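Local coordinates for nucleosome assembly protein 1, putative (PDB 3FS3) that probably binds histones and chromatin as a nucleosome assembly chaperone of the malaria parasite Plasmodium falciparum, at residues A[200-204]-A[205-209]. Residues are numbered along the deposited sequence; the frame is centred on the assembly and turned at random.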
loop_
_atom_site.group_PDB
_atom_site.type_symbol
_atom_site.label_atom_id
_atom_site.label_comp_id
_atom_site.label_asym_id
_atom_site.label_seq_id
_atom_site.Cartn_x
_atom_site.Cartn_y
_atom_site.Cartn_z
ATOM N N ILE A 200 -30.332 -8.283 -1.781
ATOM C CA ILE A 200 -30.568 -9.717 -1.775
ATOM C C ILE A 200 -32.054 -10.027 -1.700
ATOM O O ILE A 200 -32.741 -9.548 -0.811
ATOM C CB ILE A 200 -29.859 -10.377 -0.573
ATOM C CG1 ILE A 200 -28.362 -10.043 -0.613
ATOM C CG2 ILE A 200 -30.082 -11.902 -0.593
ATOM C CD1 ILE A 200 -27.579 -10.578 0.581
ATOM N N ASP A 201 -32.551 -10.833 -2.630
ATOM C CA ASP A 201 -33.966 -11.187 -2.615
ATOM C C ASP A 201 -34.193 -12.461 -1.823
ATOM O O ASP A 201 -34.427 -13.525 -2.393
ATOM C CB ASP A 201 -34.488 -11.344 -4.040
ATOM C CG ASP A 201 -34.430 -10.041 -4.811
ATOM O OD1 ASP A 201 -34.926 -9.032 -4.269
ATOM O OD2 ASP A 201 -33.891 -10.019 -5.941
ATOM N N TRP A 202 -34.134 -12.338 -0.499
ATOM C CA TRP A 202 -34.313 -13.483 0.390
ATOM C C TRP A 202 -35.678 -14.158 0.282
ATOM O O TRP A 202 -36.707 -13.490 0.167
ATOM C CB TRP A 202 -34.109 -13.074 1.856
ATOM C CG TRP A 202 -32.758 -12.519 2.198
ATOM C CD1 TRP A 202 -32.416 -11.203 2.301
ATOM C CD2 TRP A 202 -31.578 -13.266 2.522
ATOM N NE1 TRP A 202 -31.097 -11.080 2.677
ATOM C CE2 TRP A 202 -30.560 -12.333 2.820
ATOM C CE3 TRP A 202 -31.285 -14.637 2.593
ATOM C CZ2 TRP A 202 -29.263 -12.724 3.184
ATOM C CZ3 TRP A 202 -29.995 -15.028 2.956
ATOM C CH2 TRP A 202 -29.001 -14.071 3.247
ATOM N N TYR A 203 -35.687 -15.486 0.329
ATOM C CA TYR A 203 -36.947 -16.211 0.295
ATOM C C TYR A 203 -37.531 -16.214 1.707
ATOM O O TYR A 203 -36.833 -15.918 2.683
ATOM C CB TYR A 203 -36.747 -17.647 -0.184
ATOM C CG TYR A 203 -36.472 -17.771 -1.662
ATOM C CD1 TYR A 203 -37.369 -17.261 -2.607
ATOM C CD2 TYR A 203 -35.349 -18.458 -2.121
ATOM C CE1 TYR A 203 -37.151 -17.446 -3.982
ATOM C CE2 TYR A 203 -35.125 -18.647 -3.479
ATOM C CZ TYR A 203 -36.027 -18.148 -4.404
ATOM O OH TYR A 203 -35.815 -18.397 -5.739
ATOM N N ASP A 204 -38.812 -16.548 1.808
ATOM C CA ASP A 204 -39.509 -16.566 3.086
ATOM C C ASP A 204 -38.723 -17.249 4.220
ATOM O O ASP A 204 -38.152 -18.322 4.037
ATOM C CB ASP A 204 -40.876 -17.228 2.899
ATOM C CG ASP A 204 -41.862 -16.837 3.973
ATOM O OD1 ASP A 204 -41.707 -15.744 4.558
ATOM O OD2 ASP A 204 -42.804 -17.614 4.221
ATOM N N ASN A 205 -38.689 -16.597 5.382
ATOM C CA ASN A 205 -37.994 -17.092 6.577
ATOM C C ASN A 205 -36.510 -17.414 6.413
ATOM O O ASN A 205 -35.889 -17.947 7.331
ATOM C CB ASN A 205 -38.694 -18.342 7.120
ATOM C CG ASN A 205 -40.147 -18.102 7.447
ATOM O OD1 ASN A 205 -40.481 -17.191 8.207
ATOM N ND2 ASN A 205 -41.028 -18.923 6.877
ATOM N N LYS A 206 -35.932 -17.087 5.264
ATOM C CA LYS A 206 -34.527 -17.394 5.019
ATOM C C LYS A 206 -33.548 -16.264 5.298
ATOM O O LYS A 206 -32.341 -16.480 5.303
ATOM C CB LYS A 206 -34.344 -17.870 3.573
ATOM C CG LYS A 206 -34.345 -19.384 3.356
ATOM C CD LYS A 206 -35.629 -20.070 3.772
ATOM C CE LYS A 206 -35.556 -20.588 5.205
ATOM N NZ LYS A 206 -34.469 -21.591 5.403
ATOM N N ASN A 207 -34.046 -15.059 5.531
ATOM C CA ASN A 207 -33.148 -13.944 5.782
ATOM C C ASN A 207 -32.397 -14.110 7.107
ATOM O O ASN A 207 -32.899 -13.747 8.171
ATOM C CB ASN A 207 -33.930 -12.631 5.770
ATOM C CG ASN A 207 -33.028 -11.409 5.784
ATOM O OD1 ASN A 207 -31.801 -11.518 5.774
ATOM N ND2 ASN A 207 -33.639 -10.231 5.804
ATOM N N ILE A 208 -31.188 -14.661 7.025
ATOM C CA ILE A 208 -30.350 -14.883 8.200
ATOM C C ILE A 208 -29.995 -13.584 8.906
ATOM O O ILE A 208 -29.626 -13.594 10.079
ATOM C CB ILE A 208 -29.034 -15.583 7.827
ATOM C CG1 ILE A 208 -28.305 -14.768 6.759
ATOM C CG2 ILE A 208 -29.315 -16.994 7.347
ATOM C CD1 ILE A 208 -26.979 -15.343 6.345
ATOM N N LEU A 209 -30.094 -12.466 8.195
ATOM C CA LEU A 209 -29.778 -11.173 8.792
ATOM C C LEU A 209 -30.804 -10.844 9.872
ATOM O O LEU A 209 -30.648 -9.876 10.618
ATOM C CB LEU A 209 -29.774 -10.075 7.726
ATOM C CG LEU A 209 -28.769 -10.205 6.578
ATOM C CD1 LEU A 209 -28.905 -9.003 5.661
ATOM C CD2 LEU A 209 -27.351 -10.293 7.126
HETATM O O HOH W 1 -43.990 -17.842 6.670
#
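The indole of Trp202 overlaps the side chain of Asn207, whose amide lies over one ring face with the two planes only 16° apart. Asn207 CB sits 4.0 Å from the centroid of the five-membered ring, a CH-pi contact, while OD1 stands above the rim of the same face, 3.2 Å from Trp202 NE1. The indole N-H, which lies in the ring plane, points past OD1, and the two form no hydrogen bond. Chi1 of -170° carries the Asn207 amide away from its own backbone N, and OD1 accepts from Leu209 N at 3.1 Å in an Asx turn. The donor comes from above the carbonyl plane, and the bond restrains the rotation of the amide. Ile200 CG2 lies on the opposite face of the indole, and at the far end of the ring Trp202 CH2 packs on Ile208 CG1 at 3.6 Å. Trp202 and Ile208 both also touch Ile136, so the loop after strand 192-197 packs on helix 131-137. The chain reverses through a type II beta turn from Tyr203 to Lys206, closed by Lys206 N donating to Tyr203 O at 3.0 Å. At its corner the side chains of Asp204 and Asn205 lie side by side, and a water bridges them, donating to Asp204 OD2 and accepting from Asn205 ND2. With OD1 bonded to Leu209 N, the amide meets the indole, between it and the Ile200 methyl, through stacking and CH-pi contact and not through NE1.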